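Local coordinates for protein lipase (Penicillium expansum, PDB 3G7N) that hydrolyses triacylglycerols and other acylglycerol lipids at their ester bonds, releasing free fatty acids, as a secreted alkaline lipase, at residues A[136-148]-A[169-181]. Sequence-based numbering, arbitrary orientation.
Sequences ALTSIAHVALAQN and WADFGTAQAGTFN
His-142 and Phe-180 both carry CG anti to the backbone N (chi1 -179° and 179°), which brings one face of the imidazole against the Phe-180 side chain. Phe-180 CB sits over the centre of that face, a CH-pi contact 3.8 Å from the ring centroid. The phenyl ring runs on past the imidazole, and its CZ reaches Ser-139 CB at 3.4 Å. His-142 NE2 meets a water at 3.0 Å. The same water is hydrogen-bonded to Gly-173 O and Gln-176 O, while His-142 ND1 is hydrogen-bonded to Ser-156 OG. With an alanine here, Phe-180 CB would probably lose the ring face it rests on, and the water and Ser-156 OG their imidazole partner. Val-143 splits its methyls: CG1 touches Phe-172 CE2 at 3.5 Å, and CG2 touches Trp-169 CH2 at 3.7 Å. The Trp-169 ring edge also faces Ser-139 O. Gln-176 folds back; its NE2 donates a hydrogen bond to Phe-172 O at 2.9 Å and sits over one face of the Phe-172 ring, toward the rim. Helix segments 136-148 and 169-175 cross at 51° in this alpha/beta-hydrolase fold. Helix 133-148 follows the nucleophile Ser-132. Strand segment 179-181 runs antiparallel to helix segment 136-148; its strand, 179-185, lies between strands 154-159 and 206-210.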
ATOM      1  N   ALA A 136       1.178   4.161  -1.980  1.00  6.90           N
ATOM      2  CA  ALA A 136       2.302   4.228  -2.917  1.00  6.58           C
ATOM      3  C   ALA A 136       3.526   3.584  -2.268  1.00  7.41           C
ATOM      4  O   ALA A 136       4.277   2.831  -2.923  1.00  7.26           O
ATOM      5  CB  ALA A 136       2.580   5.682  -3.327  1.00  8.44           C
ATOM      6  N   LEU A 137       3.766   3.870  -0.991  1.00  6.30           N
ATOM      7  CA  LEU A 137       4.863   3.230  -0.276  1.00  7.48           C
ATOM      8  C   LEU A 137       4.690   1.715  -0.223  1.00  7.50           C
ATOM      9  O   LEU A 137       5.666   0.975  -0.369  1.00  8.10           O
ATOM     10  CB  LEU A 137       5.025   3.808   1.136  1.00  6.76           C
ATOM     11  CG  LEU A 137       5.519   5.263   1.187  1.00  7.76           C
ATOM     12  CD1 LEU A 137       5.245   5.903   2.557  1.00  9.80           C
ATOM     13  CD2 LEU A 137       6.995   5.334   0.819  1.00  9.49           C
ATOM     14  N   THR A 138       3.458   1.249  -0.020  1.00  6.61           N
ATOM     15  CA  THR A 138       3.174  -0.177   0.027  1.00  7.57           C
ATOM     16  C   THR A 138       3.473  -0.835  -1.319  1.00  6.30           C
ATOM     17  O   THR A 138       3.904  -2.009  -1.359  1.00  7.15           O
ATOM     18  CB  THR A 138       1.703  -0.387   0.414  1.00  7.40           C
ATOM     19  OG1 THR A 138       1.516   0.028   1.763  1.00  8.45           O
ATOM     20  CG2 THR A 138       1.263  -1.841   0.303  1.00  7.49           C
ATOM     21  N   SER A 139       3.334  -0.104  -2.424  1.00  7.40           N
ATOM     22  CA  SER A 139       3.645  -0.679  -3.729  1.00  7.09           C
ATOM     23  C   SER A 139       5.130  -0.940  -3.917  1.00  8.38           C
ATOM     24  O   SER A 139       5.501  -1.859  -4.667  1.00  9.62           O
ATOM     25  CB  SER A 139       3.045   0.159  -4.872  1.00  9.14           C
ATOM     26  OG  SER A 139       3.789   1.329  -5.139  1.00  9.79           O
ATOM     27  N   ILE A 140       5.985  -0.193  -3.231  1.00  7.30           N
ATOM     28  CA  ILE A 140       7.399  -0.531  -3.190  1.00  9.17           C
ATOM     29  C   ILE A 140       7.710  -1.522  -2.081  1.00  7.68           C
ATOM     30  O   ILE A 140       8.512  -2.446  -2.296  1.00  9.48           O
ATOM     31  CB  ILE A 140       8.315   0.732  -3.159  1.00 12.99           C
ATOM     32  CG1 ILE A 140       9.795   0.318  -3.164  1.00 13.57           C
ATOM     33  CG2 ILE A 140       7.957   1.682  -2.037  1.00 13.74           C
ATOM     34  CD1 ILE A 140      10.227  -0.430  -4.430  1.00 23.86           C
ATOM     35  N   ALA A 141       7.054  -1.397  -0.920  1.00  7.90           N
ATOM     36  CA  ALA A 141       7.215  -2.400   0.142  1.00  8.00           C
ATOM     37  C   ALA A 141       6.965  -3.820  -0.333  1.00  7.17           C
ATOM     38  O   ALA A 141       7.681  -4.753   0.055  1.00  8.69           O
ATOM     39  CB  ALA A 141       6.301  -2.086   1.332  1.00  9.10           C
ATOM     40  N   HIS A 142       5.978  -3.998  -1.191  1.00  7.89           N
ATOM     41  CA  HIS A 142       5.653  -5.308  -1.731  1.00  9.08           C
ATOM     42  C   HIS A 142       6.884  -5.943  -2.403  1.00  9.64           C
ATOM     43  O   HIS A 142       7.234  -7.099  -2.148  1.00  9.97           O
ATOM     44  CB  HIS A 142       4.508  -5.186  -2.741  1.00  8.98           C
ATOM     45  CG  HIS A 142       4.095  -6.493  -3.334  1.00  8.35           C
ATOM     46  ND1 HIS A 142       3.364  -7.418  -2.629  1.00 10.31           N
ATOM     47  CD2 HIS A 142       4.352  -7.041  -4.550  1.00 10.08           C
ATOM     48  CE1 HIS A 142       3.185  -8.490  -3.387  1.00  9.50           C
ATOM     49  NE2 HIS A 142       3.738  -8.270  -4.567  1.00  9.78           N
ATOM     50  N   VAL A 143       7.552  -5.168  -3.246  1.00  8.86           N
ATOM     51  CA  VAL A 143       8.744  -5.641  -3.947  1.00  9.68           C
ATOM     52  C   VAL A 143       9.933  -5.802  -2.995  1.00 11.03           C
ATOM     53  O   VAL A 143      10.647  -6.803  -3.049  1.00 11.34           O
ATOM     54  CB  VAL A 143       9.103  -4.674  -5.104  1.00 10.35           C
ATOM     55  CG1 VAL A 143      10.457  -5.009  -5.709  1.00 13.74           C
ATOM     56  CG2 VAL A 143       8.029  -4.714  -6.176  1.00 12.31           C
ATOM     57  N   ALA A 144      10.093  -4.899  -2.041  1.00  9.19           N
ATOM     58  CA  ALA A 144      11.154  -5.004  -1.048  1.00 10.41           C
ATOM     59  C   ALA A 144      11.010  -6.304  -0.262  1.00 10.77           C
ATOM     60  O   ALA A 144      12.008  -6.973   0.036  1.00 11.62           O
ATOM     61  CB  ALA A 144      11.111  -3.808  -0.088  1.00 10.27           C
ATOM     62  N   LEU A 145       9.805  -6.597   0.202  1.00  9.58           N
ATOM     63  CA  LEU A 145       9.565  -7.810   0.979  1.00  9.93           C
ATOM     64  C   LEU A 145       9.709  -9.073   0.129  1.00 10.85           C
ATOM     65  O   LEU A 145      10.259 -10.082   0.592  1.00 11.66           O
ATOM     66  CB  LEU A 145       8.187  -7.744   1.665  1.00  9.07           C
ATOM     67  CG  LEU A 145       8.009  -6.646   2.712  1.00  9.62           C
ATOM     68  CD1 LEU A 145       6.533  -6.559   3.092  1.00 11.91           C
ATOM     69  CD2 LEU A 145       8.883  -6.906   3.953  1.00  9.94           C
ATOM     70  N   ALA A 146       9.148  -9.070  -1.074  1.00 10.07           N
ATOM     71  CA  ALA A 146       9.242 -10.247  -1.946  1.00 10.44           C
ATOM     72  C   ALA A 146      10.693 -10.589  -2.228  1.00 11.15           C
ATOM     73  O   ALA A 146      11.061 -11.781  -2.243  1.00 13.70           O
ATOM     74  CB  ALA A 146       8.503  -9.996  -3.257  1.00 11.89           C
ATOM     75  N   GLN A 147      11.513  -9.574  -2.451  1.00  9.62           N
ATOM     76  CA  GLN A 147      12.906  -9.787  -2.833  1.00 11.76           C
ATOM     77  C   GLN A 147      13.751 -10.190  -1.626  1.00 12.90           C
ATOM     78  O   GLN A 147      14.662 -11.033  -1.746  1.00 14.81           O
ATOM     79  CB  GLN A 147      13.470  -8.520  -3.461  1.00 11.64           C
ATOM     80  CG  GLN A 147      12.929  -8.243  -4.850  1.00 13.66           C
ATOM     81  CD  GLN A 147      13.715  -8.966  -5.916  1.00 12.87           C
ATOM     82  OE1 GLN A 147      13.155  -9.749  -6.690  1.00 16.47           O
ATOM     83  NE2 GLN A 147      14.982  -8.648  -6.015  1.00 12.90           N
ATOM     84  N   ASN A 148      13.477  -9.609  -0.459  1.00 11.64           N
ATOM     85  CA  ASN A 148      14.247  -9.942   0.737  1.00 12.14           C
ATOM     86  C   ASN A 148      13.819 -11.237   1.406  1.00 12.01           C
ATOM     87  O   ASN A 148      14.641 -11.907   2.044  1.00 13.26           O
ATOM     88  CB  ASN A 148      14.207  -8.801   1.748  1.00 10.82           C
ATOM     89  CG  ASN A 148      15.241  -7.725   1.450  1.00 12.86           C
ATOM     90  OD1 ASN A 148      16.400  -7.846   1.852  1.00 15.84           O
ATOM     91  ND2 ASN A 148      14.858  -6.707   0.671  1.00 12.59           N
ATOM     92  N   TRP A 169       9.018  -0.904 -14.262  1.00 13.24           N
ATOM     93  CA  TRP A 169       8.705  -1.002 -12.834  1.00 12.16           C
ATOM     94  C   TRP A 169       7.465  -1.854 -12.612  1.00 10.49           C
ATOM     95  O   TRP A 169       7.483  -2.809 -11.826  1.00 11.23           O
ATOM     96  CB  TRP A 169       8.480   0.395 -12.245  1.00 11.28           C
ATOM     97  CG  TRP A 169       7.586   0.381 -11.043  1.00 10.51           C
ATOM     98  CD1 TRP A 169       6.291   0.802 -10.988  1.00 10.12           C
ATOM     99  CD2 TRP A 169       7.883  -0.201  -9.770  1.00  9.05           C
ATOM    100  NE1 TRP A 169       5.768   0.545  -9.742  1.00 10.92           N
ATOM    101  CE2 TRP A 169       6.733  -0.047  -8.968  1.00  9.32           C
ATOM    102  CE3 TRP A 169       9.018  -0.801  -9.221  1.00 11.83           C
ATOM    103  CZ2 TRP A 169       6.665  -0.542  -7.659  1.00 11.20           C
ATOM    104  CZ3 TRP A 169       8.938  -1.321  -7.937  1.00 11.04           C
ATOM    105  CH2 TRP A 169       7.784  -1.141  -7.154  1.00 11.12           C
ATOM    106  N   ALA A 170       6.399  -1.567 -13.354  1.00 10.22           N
ATOM    107  CA  ALA A 170       5.162  -2.299 -13.161  1.00 11.85           C
ATOM    108  C   ALA A 170       5.355  -3.786 -13.458  1.00 12.23           C
ATOM    109  O   ALA A 170       4.823  -4.663 -12.771  1.00 12.56           O
ATOM    110  CB  ALA A 170       4.040  -1.699 -14.000  1.00 12.15           C
ATOM    111  N   ASP A 171       6.147  -4.058 -14.494  1.00 14.12           N
ATOM    112  CA  ASP A 171       6.427  -5.437 -14.892  1.00 15.87           C
ATOM    113  C   ASP A 171       7.222  -6.163 -13.815  1.00 12.83           C
ATOM    114  O   ASP A 171       6.979  -7.336 -13.540  1.00 14.76           O
ATOM    115  CB  ASP A 171       7.195  -5.479 -16.219  1.00 17.65           C
ATOM    116  CG  ASP A 171       6.360  -5.014 -17.401  1.00 25.28           C
ATOM    117  OD1 ASP A 171       5.117  -5.027 -17.302  1.00 20.96           O
ATOM    118  OD2 ASP A 171       6.946  -4.767 -18.478  1.00 25.94           O
ATOM    119  N   PHE A 172       8.161  -5.449 -13.212  1.00 12.00           N
ATOM    120  CA  PHE A 172       8.931  -5.997 -12.108  1.00 12.90           C
ATOM    121  C   PHE A 172       8.052  -6.280 -10.891  1.00 12.57           C
ATOM    122  O   PHE A 172       8.165  -7.331 -10.261  1.00 13.27           O
ATOM    123  CB  PHE A 172      10.090  -5.080 -11.745  1.00 14.18           C
ATOM    124  CG  PHE A 172      11.046  -5.674 -10.764  1.00 13.56           C
ATOM    125  CD1 PHE A 172      11.722  -6.857 -11.066  1.00 17.50           C
ATOM    126  CD2 PHE A 172      11.303  -5.053  -9.555  1.00 17.21           C
ATOM    127  CE1 PHE A 172      12.608  -7.414 -10.160  1.00 20.11           C
ATOM    128  CE2 PHE A 172      12.192  -5.610  -8.649  1.00 17.62           C
ATOM    129  CZ  PHE A 172      12.908  -6.740  -9.006  1.00 18.13           C
ATOM    130  N   GLY A 173       7.113  -5.376 -10.601  1.00 11.23           N
ATOM    131  CA  GLY A 173       6.172  -5.635  -9.517  1.00 11.60           C
ATOM    132  C   GLY A 173       5.319  -6.865  -9.808  1.00 10.83           C
ATOM    133  O   GLY A 173       5.156  -7.734  -8.950  1.00 11.36           O
ATOM    134  N   THR A 174       4.822  -6.971 -11.041  1.00 12.25           N
ATOM    135  CA  THR A 174       4.016  -8.107 -11.441  1.00 12.89           C
ATOM    136  C   THR A 174       4.796  -9.420 -11.321  1.00 14.25           C
ATOM    137  O   THR A 174       4.216 -10.460 -10.964  1.00 14.63           O
ATOM    138  CB  THR A 174       3.531  -7.932 -12.885  1.00 12.59           C
ATOM    139  OG1 THR A 174       2.734  -6.739 -12.964  1.00 14.45           O
ATOM    140  CG2 THR A 174       2.674  -9.115 -13.328  1.00 15.08           C
ATOM    141  N   ALA A 175       6.097  -9.352 -11.581  1.00 13.06           N
ATOM    142  CA  ALA A 175       6.955 -10.546 -11.577  1.00 14.30           C
ATOM    143  C   ALA A 175       7.138 -11.141 -10.180  1.00 15.65           C
ATOM    144  O   ALA A 175       7.499 -12.314 -10.047  1.00 16.88           O
ATOM    145  CB  ALA A 175       8.294 -10.237 -12.201  1.00 14.28           C
ATOM    146  N   GLN A 176       6.990 -10.332  -9.133  1.00 13.09           N
ATOM    147  CA  GLN A 176       7.199 -10.841  -7.784  1.00 13.42           C
ATOM    148  C   GLN A 176       6.166 -11.864  -7.388  1.00 11.70           C
ATOM    149  O   GLN A 176       4.977 -11.746  -7.676  1.00 12.51           O
ATOM    150  CB  GLN A 176       7.223  -9.714  -6.754  1.00 13.28           C
ATOM    151  CG  GLN A 176       8.195  -8.635  -7.093  1.00 12.96           C
ATOM    152  CD  GLN A 176       9.559  -9.197  -7.434  1.00 13.34           C
ATOM    153  OE1 GLN A 176      10.153  -9.934  -6.640  1.00 14.40           O
ATOM    154  NE2 GLN A 176      10.033  -8.915  -8.650  1.00 14.81           N
ATOM    155  N   ALA A 177       6.637 -12.928  -6.745  1.00 14.68           N
ATOM    156  CA  ALA A 177       5.730 -13.814  -6.069  1.00 14.21           C
ATOM    157  C   ALA A 177       5.044 -12.986  -4.986  1.00 16.51           C
ATOM    158  O   ALA A 177       5.637 -12.061  -4.419  1.00 19.71           O
ATOM    159  CB  ALA A 177       6.496 -14.996  -5.453  1.00 16.43           C
ATOM    160  N   GLY A 178       3.837 -13.381  -4.637  1.00 16.79           N
ATOM    161  CA  GLY A 178       3.039 -12.580  -3.711  1.00 14.85           C
ATOM    162  C   GLY A 178       1.978 -11.790  -4.442  1.00 15.29           C
ATOM    163  O   GLY A 178       2.071 -11.585  -5.653  1.00 20.74           O
ATOM    164  N   THR A 179       0.926 -11.438  -3.720  1.00 10.94           N
ATOM    165  CA  THR A 179      -0.242 -10.789  -4.288  1.00 11.02           C
ATOM    166  C   THR A 179      -0.260  -9.316  -3.898  1.00 10.47           C
ATOM    167  O   THR A 179      -0.349  -8.984  -2.712  1.00 10.78           O
ATOM    168  CB  THR A 179      -1.528 -11.466  -3.805  1.00 11.81           C
ATOM    169  OG1 THR A 179      -1.471 -12.862  -4.143  1.00 15.55           O
ATOM    170  CG2 THR A 179      -2.770 -10.851  -4.432  1.00 14.77           C
ATOM    171  N   PHE A 180      -0.218  -8.450  -4.905  1.00  9.31           N
ATOM    172  CA  PHE A 180      -0.369  -7.002  -4.715  1.00  9.05           C
ATOM    173  C   PHE A 180      -1.758  -6.552  -5.140  1.00  8.37           C
ATOM    174  O   PHE A 180      -2.146  -6.725  -6.318  1.00  9.81           O
ATOM    175  CB  PHE A 180       0.712  -6.242  -5.482  1.00 10.25           C
ATOM    176  CG  PHE A 180       0.603  -4.743  -5.346  1.00  8.91           C
ATOM    177  CD1 PHE A 180       0.743  -4.144  -4.109  1.00 10.34           C
ATOM    178  CD2 PHE A 180       0.398  -3.936  -6.455  1.00  8.80           C
ATOM    179  CE1 PHE A 180       0.532  -2.770  -3.956  1.00 10.07           C
ATOM    180  CE2 PHE A 180       0.302  -2.548  -6.318  1.00  9.46           C
ATOM    181  CZ  PHE A 180       0.347  -1.969  -5.064  1.00  9.93           C
ATOM    182  N   ASN A 181      -2.507  -5.997  -4.191  1.00  8.88           N
ATOM    183  CA  ASN A 181      -3.852  -5.508  -4.450  1.00  9.15           C
ATOM    184  C   ASN A 181      -3.866  -3.985  -4.368  1.00  9.64           C
ATOM    185  O   ASN A 181      -3.262  -3.400  -3.467  1.00  9.16           O
ATOM    186  CB  ASN A 181      -4.828  -6.058  -3.409  1.00 10.21           C
ATOM    187  CG  ASN A 181      -4.912  -7.548  -3.438  1.00 11.02           C
ATOM    188  OD1 ASN A 181      -4.918  -8.145  -4.524  1.00 11.41           O
ATOM    189  ND2 ASN A 181      -4.751  -8.162  -2.266  1.00 13.35           N
TER
HETATM  190  O   HOH W   1       3.553  -9.289  -7.346  1.00 12.65           O